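Local coordinates for protein 3-hydroxyisobutyrate dehydrogenase (Thermus thermophilus, PDB 2CVZ) that probably oxidises 3-hydroxyisobutyrate in valine catabolism, using NADP as coenzyme, and is held here with bound NADPH, at residues C[113-118]-C[163-168]; C[168-173]-C[234-239]; C[258-263]-C[274-279]. All blocks are in the same frame, centred on the assembly; numbering follows the deposited sequence.

Contact 1 of 3, residues C[113-118]-C[163-168]. With NDP (NADPH dihydro-nicotinamide-adenine-dinucleotide phosphate), chain G.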
loop_
_atom_site.group_PDB
_atom_site.type_symbol
_atom_site.label_atom_id
_atom_site.label_comp_id
_atom_site.label_asym_id
_atom_site.label_seq_id
_atom_site.Cartn_x
_atom_site.Cartn_y
_atom_site.Cartn_z
ATOM N N ASP C 113 -32.133 1.832 9.015
ATOM C CA ASP C 113 -30.812 2.344 9.333
ATOM C C ASP C 113 -30.787 3.759 8.784
ATOM O O ASP C 113 -31.137 3.997 7.628
ATOM C CB ASP C 113 -29.666 1.492 8.745
ATOM C CG ASP C 113 -29.961 0.929 7.367
ATOM O OD1 ASP C 113 -29.022 0.885 6.543
ATOM O OD2 ASP C 113 -31.103 0.500 7.110
ATOM N N ALA C 114 -30.410 4.706 9.633
ATOM C CA ALA C 114 -30.372 6.098 9.229
ATOM C C ALA C 114 -29.112 6.813 9.699
ATOM O O ALA C 114 -29.185 7.836 10.384
ATOM C CB ALA C 114 -31.612 6.818 9.757
ATOM N N PRO C 115 -27.933 6.277 9.344
ATOM C CA PRO C 115 -26.681 6.920 9.756
ATOM C C PRO C 115 -26.608 8.326 9.161
ATOM O O PRO C 115 -27.293 8.631 8.181
ATOM C CB PRO C 115 -25.606 5.977 9.215
ATOM C CG PRO C 115 -26.267 5.346 8.026
ATOM C CD PRO C 115 -27.670 5.080 8.525
ATOM N N VAL C 116 -25.771 9.182 9.738
ATOM C CA VAL C 116 -25.693 10.555 9.259
ATOM C C VAL C 116 -24.284 11.072 9.003
ATOM O O VAL C 116 -23.296 10.446 9.375
ATOM C CB VAL C 116 -26.371 11.502 10.275
ATOM C CG1 VAL C 116 -27.835 11.108 10.465
ATOM C CG2 VAL C 116 -25.642 11.430 11.612
ATOM N N SER C 117 -24.210 12.229 8.356
ATOM C CA SER C 117 -22.936 12.872 8.081
ATOM C C SER C 117 -23.122 14.371 8.243
ATOM O O SER C 117 -24.180 14.909 7.915
ATOM C CB SER C 117 -22.453 12.557 6.668
ATOM O OG SER C 117 -21.142 13.068 6.482
ATOM N N GLY C 118 -22.091 15.040 8.753
ATOM C CA GLY C 118 -22.163 16.473 8.961
ATOM C C GLY C 118 -21.388 16.884 10.198
ATOM O O GLY C 118 -21.129 18.068 10.416
ATOM N N ALA C 163 -24.132 0.838 4.845
ATOM C CA ALA C 163 -23.116 0.557 3.838
ATOM C C ALA C 163 -22.615 1.840 3.185
ATOM O O ALA C 163 -21.409 2.041 3.046
ATOM C CB ALA C 163 -23.676 -0.385 2.782
ATOM N N VAL C 164 -23.540 2.705 2.777
ATOM C CA VAL C 164 -23.155 3.963 2.150
ATOM C C VAL C 164 -22.388 4.835 3.139
ATOM O O VAL C 164 -21.435 5.522 2.767
ATOM C CB VAL C 164 -24.391 4.738 1.638
ATOM C CG1 VAL C 164 -23.977 6.110 1.133
ATOM C CG2 VAL C 164 -25.062 3.952 0.522
ATOM N N LYS C 165 -22.804 4.804 4.401
ATOM C CA LYS C 165 -22.136 5.593 5.430
ATOM C C LYS C 165 -20.694 5.128 5.594
ATOM O O LYS C 165 -19.779 5.943 5.669
ATOM C CB LYS C 165 -22.874 5.474 6.769
ATOM C CG LYS C 165 -22.151 6.125 7.958
ATOM C CD LYS C 165 -21.885 7.619 7.741
ATOM C CE LYS C 165 -21.165 8.231 8.940
ATOM N NZ LYS C 165 -20.776 9.656 8.710
ATOM N N ALA C 166 -20.500 3.815 5.645
ATOM C CA ALA C 166 -19.163 3.253 5.805
ATOM C C ALA C 166 -18.255 3.661 4.653
ATOM O O ALA C 166 -17.108 4.051 4.865
ATOM C CB ALA C 166 -19.239 1.727 5.904
ATOM N N ILE C 167 -18.762 3.572 3.430
ATOM C CA ILE C 167 -17.961 3.950 2.279
ATOM C C ILE C 167 -17.668 5.447 2.310
ATOM O O ILE C 167 -16.561 5.875 2.000
ATOM C CB ILE C 167 -18.667 3.563 0.958
ATOM C CG1 ILE C 167 -18.704 2.039 0.830
ATOM C CG2 ILE C 167 -17.932 4.163 -0.230
ATOM C CD1 ILE C 167 -17.327 1.384 0.906
ATOM N N ASN C 168 -18.659 6.248 2.691
ATOM C CA ASN C 168 -18.451 7.690 2.767
ATOM C C ASN C 168 -17.298 8.005 3.720
ATOM O O ASN C 168 -16.420 8.809 3.405
ATOM C CB ASN C 168 -19.713 8.398 3.266
ATOM C CG ASN C 168 -19.463 9.858 3.595
ATOM O OD1 ASN C 168 -19.336 10.698 2.703
ATOM N ND2 ASN C 168 -19.368 10.164 4.889
HETATM P PA NDP G . -20.099 9.466 21.697
HETATM O O1A NDP G . -20.042 10.887 21.911
HETATM O O2A NDP G . -18.987 8.525 22.079
HETATM O O5B NDP G . -21.493 8.972 22.398
HETATM C C5B NDP G . -21.833 7.580 22.403
HETATM C C4B NDP G . -23.172 7.548 23.125
HETATM O O4B NDP G . -23.543 6.145 23.203
HETATM C C3B NDP G . -23.220 8.103 24.512
HETATM O O3B NDP G . -24.506 8.742 24.723
HETATM C C2B NDP G . -23.097 6.925 25.399
HETATM O O2B NDP G . -23.536 7.041 26.755
HETATM C C1B NDP G . -23.784 5.881 24.576
HETATM N N9A NDP G . -23.350 4.500 24.927
HETATM C C8A NDP G . -22.066 3.920 24.801
HETATM N N7A NDP G . -22.074 2.667 25.213
HETATM C C5A NDP G . -23.353 2.400 25.617
HETATM C C6A NDP G . -24.002 1.262 26.150
HETATM N N6A NDP G . -23.321 0.134 26.351
HETATM N N1A NDP G . -25.322 1.329 26.453
HETATM C C2A NDP G . -26.008 2.477 26.247
HETATM N N3A NDP G . -25.491 3.606 25.750
HETATM C C4A NDP G . -24.143 3.503 25.451
HETATM O O3 NDP G . -20.443 9.149 20.195
HETATM P PN NDP G . -20.749 9.984 18.867
HETATM O O1N NDP G . -19.553 10.783 18.584
HETATM O O2N NDP G . -22.062 10.646 19.162
HETATM O O5D NDP G . -21.028 8.797 17.837
HETATM C C5D NDP G . -22.189 7.912 17.960
HETATM C C4D NDP G . -22.414 7.259 16.562
HETATM O O4D NDP G . -22.487 8.311 15.603
HETATM C C3D NDP G . -21.221 6.401 16.128
HETATM O O3D NDP G . -21.709 5.231 15.454
HETATM C C2D NDP G . -20.399 7.313 15.255
HETATM O O2D NDP G . -19.536 6.542 14.438
HETATM C C1D NDP G . -21.596 8.046 14.516
HETATM N N1N NDP G . -21.242 9.362 13.901
HETATM C C2N NDP G . -20.398 10.244 14.633
HETATM C C3N NDP G . -20.095 11.517 13.999
HETATM C C7N NDP G . -19.241 12.493 14.685
HETATM O O7N NDP G . -18.681 13.442 14.098
HETATM N N7N NDP G . -19.041 12.403 16.013
HETATM C C4N NDP G . -20.637 11.792 12.736
HETATM C C5N NDP G . -21.444 10.925 12.057
HETATM C C6N NDP G . -21.748 9.710 12.637
HETATM P P2B NDP G . -22.710 7.719 27.883
HETATM O O1X NDP G . -23.226 7.061 29.101
HETATM O O2X NDP G . -22.967 9.184 27.843
HETATM O O3X NDP G . -21.225 7.426 27.681
#

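Contact 2 of 3, residues C[168-173]-C[234-239]. With NDP (NADPH dihydro-nicotinamide-adenine-dinucleotide phosphate), chain G.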
loop_
_atom_site.group_PDB
_atom_site.type_symbol
_atom_site.label_atom_id
_atom_site.label_comp_id
_atom_site.label_asym_id
_atom_site.label_seq_id
_atom_site.Cartn_x
_atom_site.Cartn_y
_atom_site.Cartn_z
ATOM N N ASN C 168 -18.659 6.248 2.691
ATOM C CA ASN C 168 -18.451 7.690 2.767
ATOM C C ASN C 168 -17.298 8.005 3.720
ATOM O O ASN C 168 -16.420 8.809 3.405
ATOM C CB ASN C 168 -19.713 8.398 3.266
ATOM C CG ASN C 168 -19.463 9.858 3.595
ATOM O OD1 ASN C 168 -19.336 10.698 2.703
ATOM N ND2 ASN C 168 -19.368 10.164 4.889
ATOM N N ASN C 169 -17.298 7.372 4.888
ATOM C CA ASN C 169 -16.236 7.622 5.854
ATOM C C ASN C 169 -14.899 7.061 5.397
ATOM O O ASN C 169 -13.849 7.562 5.788
ATOM C CB ASN C 169 -16.631 7.080 7.226
ATOM C CG ASN C 169 -17.481 8.069 8.008
ATOM O OD1 ASN C 169 -18.332 8.759 7.437
ATOM N ND2 ASN C 169 -17.260 8.143 9.312
ATOM N N ALA C 170 -14.930 6.026 4.564
ATOM C CA ALA C 170 -13.687 5.475 4.041
ATOM C C ALA C 170 -13.097 6.522 3.089
ATOM O O ALA C 170 -11.888 6.735 3.054
ATOM C CB ALA C 170 -13.948 4.170 3.296
ATOM N N LEU C 171 -13.957 7.187 2.321
ATOM C CA LEU C 171 -13.473 8.209 1.403
ATOM C C LEU C 171 -12.913 9.391 2.189
ATOM O O LEU C 171 -11.867 9.938 1.837
ATOM C CB LEU C 171 -14.586 8.673 0.465
ATOM C CG LEU C 171 -15.159 7.610 -0.476
ATOM C CD1 LEU C 171 -16.064 8.284 -1.498
ATOM C CD2 LEU C 171 -14.034 6.867 -1.183
ATOM N N LEU C 172 -13.609 9.785 3.253
ATOM C CA LEU C 172 -13.138 10.886 4.088
ATOM C C LEU C 172 -11.751 10.531 4.631
ATOM O O LEU C 172 -10.828 11.346 4.591
ATOM C CB LEU C 172 -14.120 11.128 5.245
ATOM C CG LEU C 172 -13.771 12.110 6.376
ATOM C CD1 LEU C 172 -12.828 11.450 7.355
ATOM C CD2 LEU C 172 -13.161 13.386 5.806
ATOM N N ALA C 173 -11.611 9.302 5.121
ATOM C CA ALA C 173 -10.342 8.837 5.678
ATOM C C ALA C 173 -9.203 8.950 4.667
ATOM O O ALA C 173 -8.134 9.482 4.973
ATOM C CB ALA C 173 -10.483 7.387 6.157
ATOM N N LYS C 234 -13.507 2.078 13.451
ATOM C CA LYS C 234 -14.624 1.140 13.468
ATOM C C LYS C 234 -15.380 1.242 12.142
ATOM O O LYS C 234 -15.760 0.226 11.558
ATOM C CB LYS C 234 -15.554 1.446 14.648
ATOM C CG LYS C 234 -16.885 0.686 14.648
ATOM C CD LYS C 234 -17.991 1.466 13.937
ATOM C CE LYS C 234 -18.345 2.749 14.685
ATOM N NZ LYS C 234 -19.431 3.514 14.004
ATOM N N ASP C 235 -15.584 2.470 11.667
ATOM C CA ASP C 235 -16.279 2.689 10.397
ATOM C C ASP C 235 -15.491 2.076 9.245
ATOM O O ASP C 235 -16.065 1.440 8.361
ATOM C CB ASP C 235 -16.467 4.183 10.119
ATOM C CG ASP C 235 -17.392 4.850 11.109
ATOM O OD1 ASP C 235 -18.295 4.167 11.633
ATOM O OD2 ASP C 235 -17.227 6.067 11.344
ATOM N N LEU C 236 -14.177 2.286 9.246
ATOM C CA LEU C 236 -13.335 1.726 8.196
ATOM C C LEU C 236 -13.459 0.204 8.232
ATOM O O LEU C 236 -13.412 -0.458 7.195
ATOM C CB LEU C 236 -11.875 2.159 8.393
ATOM C CG LEU C 236 -11.597 3.631 8.048
ATOM C CD1 LEU C 236 -10.225 4.059 8.549
ATOM C CD2 LEU C 236 -11.698 3.815 6.544
ATOM N N GLY C 237 -13.632 -0.343 9.433
ATOM C CA GLY C 237 -13.787 -1.779 9.574
ATOM C C GLY C 237 -15.052 -2.237 8.868
ATOM O O GLY C 237 -15.074 -3.277 8.208
ATOM N N ILE C 238 -16.113 -1.450 9.005
ATOM C CA ILE C 238 -17.383 -1.768 8.363
ATOM C C ILE C 238 -17.229 -1.619 6.852
ATOM O O ILE C 238 -17.791 -2.400 6.077
ATOM C CB ILE C 238 -18.509 -0.828 8.864
ATOM C CG1 ILE C 238 -18.704 -1.017 10.370
ATOM C CG2 ILE C 238 -19.814 -1.124 8.122
ATOM C CD1 ILE C 238 -19.693 -0.047 10.996
ATOM N N ALA C 239 -16.460 -0.618 6.434
ATOM C CA ALA C 239 -16.229 -0.393 5.012
ATOM C C ALA C 239 -15.505 -1.591 4.390
ATOM O O ALA C 239 -15.769 -1.954 3.243
ATOM C CB ALA C 239 -15.414 0.873 4.807
HETATM P PA NDP G . -20.099 9.466 21.697
HETATM O O1A NDP G . -20.042 10.887 21.911
HETATM O O2A NDP G . -18.987 8.525 22.079
HETATM O O5B NDP G . -21.493 8.972 22.398
HETATM C C5B NDP G . -21.833 7.580 22.403
HETATM C C4B NDP G . -23.172 7.548 23.125
HETATM O O4B NDP G . -23.543 6.145 23.203
HETATM C C3B NDP G . -23.220 8.103 24.512
HETATM O O3B NDP G . -24.506 8.742 24.723
HETATM C C2B NDP G . -23.097 6.925 25.399
HETATM O O2B NDP G . -23.536 7.041 26.755
HETATM C C1B NDP G . -23.784 5.881 24.576
HETATM N N9A NDP G . -23.350 4.500 24.927
HETATM C C8A NDP G . -22.066 3.920 24.801
HETATM N N7A NDP G . -22.074 2.667 25.213
HETATM C C5A NDP G . -23.353 2.400 25.617
HETATM C C6A NDP G . -24.002 1.262 26.150
HETATM N N6A NDP G . -23.321 0.134 26.351
HETATM N N1A NDP G . -25.322 1.329 26.453
HETATM C C2A NDP G . -26.008 2.477 26.247
HETATM N N3A NDP G . -25.491 3.606 25.750
HETATM C C4A NDP G . -24.143 3.503 25.451
HETATM O O3 NDP G . -20.443 9.149 20.195
HETATM P PN NDP G . -20.749 9.984 18.867
HETATM O O1N NDP G . -19.553 10.783 18.584
HETATM O O2N NDP G . -22.062 10.646 19.162
HETATM O O5D NDP G . -21.028 8.797 17.837
HETATM C C5D NDP G . -22.189 7.912 17.960
HETATM C C4D NDP G . -22.414 7.259 16.562
HETATM O O4D NDP G . -22.487 8.311 15.603
HETATM C C3D NDP G . -21.221 6.401 16.128
HETATM O O3D NDP G . -21.709 5.231 15.454
HETATM C C2D NDP G . -20.399 7.313 15.255
HETATM O O2D NDP G . -19.536 6.542 14.438
HETATM C C1D NDP G . -21.596 8.046 14.516
HETATM N N1N NDP G . -21.242 9.362 13.901
HETATM C C2N NDP G . -20.398 10.244 14.633
HETATM C C3N NDP G . -20.095 11.517 13.999
HETATM C C7N NDP G . -19.241 12.493 14.685
HETATM O O7N NDP G . -18.681 13.442 14.098
HETATM N N7N NDP G . -19.041 12.403 16.013
HETATM C C4N NDP G . -20.637 11.792 12.736
HETATM C C5N NDP G . -21.444 10.925 12.057
HETATM C C6N NDP G . -21.748 9.710 12.637
HETATM P P2B NDP G . -22.710 7.719 27.883
HETATM O O1X NDP G . -23.226 7.061 29.101
HETATM O O2X NDP G . -22.967 9.184 27.843
HETATM O O3X NDP G . -21.225 7.426 27.681
#

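Contact 3 of 3, residues C[258-263]-C[274-279]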
loop_
_atom_site.group_PDB
_atom_site.type_symbol
_atom_site.label_atom_id
_atom_site.label_comp_id
_atom_site.label_asym_id
_atom_site.label_seq_id
_atom_site.Cartn_x
_atom_site.Cartn_y
_atom_site.Cartn_z
ATOM N N GLU C 258 -5.584 0.232 7.462
ATOM C CA GLU C 258 -4.356 -0.097 8.178
ATOM C C GLU C 258 -3.629 1.129 8.737
ATOM O O GLU C 258 -3.162 1.102 9.884
ATOM C CB GLU C 258 -3.412 -0.901 7.274
ATOM C CG GLU C 258 -4.041 -2.160 6.676
ATOM C CD GLU C 258 -4.696 -3.057 7.716
ATOM O OE1 GLU C 258 -4.064 -3.334 8.752
ATOM O OE2 GLU C 258 -5.846 -3.496 7.492
ATOM N N VAL C 259 -3.530 2.202 7.952
ATOM C CA VAL C 259 -2.843 3.395 8.441
ATOM C C VAL C 259 -3.604 4.055 9.591
ATOM O O VAL C 259 -2.991 4.539 10.545
ATOM C CB VAL C 259 -2.577 4.431 7.306
ATOM C CG1 VAL C 259 -1.750 3.777 6.200
ATOM C CG2 VAL C 259 -3.883 4.987 6.761
ATOM N N TYR C 260 -4.933 4.075 9.525
ATOM C CA TYR C 260 -5.695 4.666 10.621
ATOM C C TYR C 260 -5.617 3.780 11.857
ATOM O O TYR C 260 -5.730 4.268 12.980
ATOM C CB TYR C 260 -7.153 4.911 10.211
ATOM C CG TYR C 260 -7.330 6.240 9.507
ATOM C CD1 TYR C 260 -7.534 7.416 10.235
ATOM C CD2 TYR C 260 -7.230 6.334 8.120
ATOM C CE1 TYR C 260 -7.632 8.652 9.595
ATOM C CE2 TYR C 260 -7.324 7.564 7.471
ATOM C CZ TYR C 260 -7.525 8.717 8.216
ATOM O OH TYR C 260 -7.614 9.927 7.577
ATOM N N GLU C 261 -5.425 2.475 11.659
ATOM C CA GLU C 261 -5.287 1.575 12.802
ATOM C C GLU C 261 -3.991 1.965 13.508
ATOM O O GLU C 261 -3.927 1.990 14.737
ATOM C CB GLU C 261 -5.203 0.113 12.357
ATOM C CG GLU C 261 -5.044 -0.867 13.529
ATOM C CD GLU C 261 -6.311 -1.019 14.362
ATOM O OE1 GLU C 261 -6.207 -1.106 15.603
ATOM O OE2 GLU C 261 -7.413 -1.068 13.778
HETATM N N MSE C 262 -2.962 2.269 12.721
HETATM C CA MSE C 262 -1.668 2.680 13.266
HETATM C C MSE C 262 -1.860 3.935 14.105
HETATM O O MSE C 262 -1.350 4.040 15.221
HETATM C CB MSE C 262 -0.680 3.006 12.148
HETATM C CG MSE C 262 -0.321 1.853 11.238
HETATM SE SE MSE C 262 0.828 2.493 9.834
HETATM C CE MSE C 262 0.896 0.872 8.752
ATOM N N ALA C 263 -2.580 4.901 13.548
ATOM C CA ALA C 263 -2.828 6.142 14.262
ATOM C C ALA C 263 -3.544 5.853 15.580
ATOM O O ALA C 263 -3.183 6.401 16.622
ATOM C CB ALA C 263 -3.659 7.088 13.398
ATOM N N VAL C 274 -9.200 13.653 13.309
ATOM C CA VAL C 274 -8.264 14.496 12.577
ATOM C C VAL C 274 -6.868 14.461 13.197
ATOM O O VAL C 274 -5.878 14.777 12.537
ATOM C CB VAL C 274 -8.776 15.950 12.505
ATOM C CG1 VAL C 274 -7.772 16.832 11.772
ATOM C CG2 VAL C 274 -10.119 15.979 11.785
ATOM N N GLU C 275 -6.782 14.065 14.462
ATOM C CA GLU C 275 -5.483 13.982 15.123
ATOM C C GLU C 275 -4.632 12.870 14.517
ATOM O O GLU C 275 -3.452 12.731 14.841
ATOM C CB GLU C 275 -5.657 13.762 16.628
ATOM C CG GLU C 275 -5.989 15.048 17.374
ATOM C CD GLU C 275 -6.019 14.870 18.876
ATOM O OE1 GLU C 275 -7.089 14.527 19.416
ATOM O OE2 GLU C 275 -4.964 15.071 19.513
ATOM N N ALA C 276 -5.229 12.079 13.632
ATOM C CA ALA C 276 -4.480 11.009 12.984
ATOM C C ALA C 276 -3.283 11.635 12.271
ATOM O O ALA C 276 -2.226 11.019 12.147
ATOM C CB ALA C 276 -5.370 10.262 11.984
ATOM N N LEU C 277 -3.449 12.877 11.819
ATOM C CA LEU C 277 -2.377 13.574 11.125
ATOM C C LEU C 277 -1.197 13.867 12.050
ATOM O O LEU C 277 -0.089 14.118 11.585
ATOM C CB LEU C 277 -2.901 14.871 10.490
ATOM C CG LEU C 277 -3.384 14.729 9.036
ATOM C CD1 LEU C 277 -4.424 13.636 8.940
ATOM C CD2 LEU C 277 -3.945 16.053 8.534
ATOM N N ARG C 278 -1.436 13.830 13.359
ATOM C CA ARG C 278 -0.359 14.066 14.319
ATOM C C ARG C 278 0.716 12.996 14.143
ATOM O O ARG C 278 1.896 13.243 14.392
ATOM C CB ARG C 278 -0.879 14.010 15.758
ATOM C CG ARG C 278 -1.581 15.263 16.259
ATOM C CD ARG C 278 -1.927 15.077 17.733
ATOM N NE ARG C 278 -2.615 16.216 18.335
ATOM C CZ ARG C 278 -2.037 17.375 18.636
ATOM N NH1 ARG C 278 -0.750 17.567 18.390
ATOM N NH2 ARG C 278 -2.750 18.338 19.200
ATOM N N LEU C 279 0.302 11.804 13.723
ATOM C CA LEU C 279 1.245 10.709 13.510
ATOM C C LEU C 279 2.204 11.066 12.383
ATOM O O LEU C 279 3.401 10.771 12.449
ATOM C CB LEU C 279 0.497 9.415 13.175
ATOM C CG LEU C 279 1.360 8.167 12.962
ATOM C CD1 LEU C 279 2.277 7.959 14.162
ATOM C CD2 LEU C 279 0.460 6.955 12.755
#

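Contact 1 of 3, residues C[113-118]-C[163-168]
NZ of Lys165 meets the flat peptide group of Val116 from a little above the carbonyl plane, tilted 22° from it, and grips it in a hydrogen bond of 2.7 Å to O of Val116. On the way there the lysine passes Pro115: the CB–CG side of the pyrrolidine ring lies alongside its root, with CG of Pro115 3.6 Å from CB of Lys165, and the two side chains run alongside each other, pointing opposite ways. A single bend, at chi2 (58°), shapes the otherwise extended lysine chain, taking it past the proline and on to that oxygen. NZ also bonds to OD1 of Asn169, one turn further along the same helix, so NZ is held both by the strand carbonyl and by a residue of its own helix.

The contact joins the nucleotide-binding Rossmann-type domain, through strand 110-117, to the start of the long helix 160-188 that leads into the helical domain, and it lies beside the coenzyme. The nicotinamide atom C5N of NADPH is 3.3 Å from O of Val116 and 3.6 Å from NZ of Lys165. Further along, OG of Ser117 comes within 3.8 Å of ND2 of Asn168, but their firmer partners belong to a neighbouring subunit: OG of Ser117 takes the backbone N of its Ser204, while Asn168 bonds to N of its Gly205 through OD1 and to OG of its Ser204 through ND2.

Contact 2 of 3, residues C[168-173]-C[234-239]
Asn169 and Asp235 both turn CG to the side of their own backbone N, opposite the carbonyl carbon (chi1 -84° in Asn169), and these matching choices send the amide and the carboxylate into the same gap between two helices. The helices are 160-188 and 229-243 of the all-helical C-terminal domain found in the 3-hydroxyisobutyrate dehydrogenase family, and their segments pass at an axial distance of 8.8 Å with a crossing angle of -118°. Within the gap the amide and carboxylate planes stand 82° apart, nearly perpendicular, and ND2 of Asn169 lies 2.9 Å from OD2 of Asp235. The other end of the amide is tied within its own helix: besides its bond to Lys165, OD1 of Asn169 accepts from ND2 of Asn168, which helps fix its rotation.

Away from the polar pair the interface turns apolar, and small side chains let the backbones come close. Ala170 sets its CB against CB of Ala239 at 3.9 Å. Branch CD2 of Leu236 reaches across to lie 3.6 Å from CA of Ala170 and 3.8 Å from CB of Ala173, resting on two successive turns of the opposing helix. Tyr260 and Arg257 of helix 251-267 pack on the same leucine.

Through Lys234, Asp235 is tied indirectly to the coenzyme. Lys234, bent at chi2 and chi3, folds back so that its NZ forms a salt bridge of 2.7 Å with OD1 of Asp235, on the syn side but tilted out of the carboxylate plane. The same ammonium group donates to both hydroxyls of the nicotinamide ribose of NADPH, with NZ of Lys234 3.1 Å from O2D and 3.2 Å from O3D.

Contact 3 of 3, residues C[258-263]-C[274-279]
Tyr260 makes its contact with Ala276 through the CD1 and CE1 atoms of its ring, and the side chain can be followed outward. CB of Tyr260 lies 3.6 Å from CD1 of Leu236 on helix 229-243. With CG placed beside the backbone N (chi1 -85°), the ring is carried toward the 274-279 segment, where CD1 of Tyr260 comes to 4.0 Å and CE1 to 3.7 Å from CB of Ala276, the methyl approaching obliquely. At the tip, OH ends at the backbone O of Ala173 on helix 160-188, a hydrogen bond that gives this buried hydroxyl a partner.

The same methyl of Ala276 has a second neighbour, for CB of Ala263 lies 3.9 Å from it; here two alanines allow the backbones to draw near. Leu279 completes the apolar patch. Its CG stands opposite the backbone N (chi1 -178°), and branch CD2 reaches over the helix backbone to lie 3.7 Å from CA of Ala263. That methyl also brushes CB of Met262, a selenomethionine whose chain then leads away to meet Pro249 of one neighbouring subunit and Met262 of another. No hydrogen bond crosses between the segments: plain apolar packing fastens the C-terminal helix 276-284 against helix 251-267 in the all-helical C-terminal domain characteristic of this dehydrogenase family.

From the N terminus, the chain builds most of the Rossmann-type sheet before contact 1, whose loop, from strand 110-117 to the opening turns of helix 160-188, contains the last two strands. Contact 2 starts where that one ends, at the shared Asn168, and closes a wholly helical and loop excursion on helix 229-243. Contact 3 follows with a much shorter loop, between helix 251-267 and the C-terminal helix. The three run in series; none nests within or crosses another. Contacts 1 and 2 touch through Ala166 and both border NADPH, but contact 1 is the one that joins the two domains; contact 2 packs helices of the second, and contact 3, centred about 13 Å from the centre of contact 2, extends that packing outward.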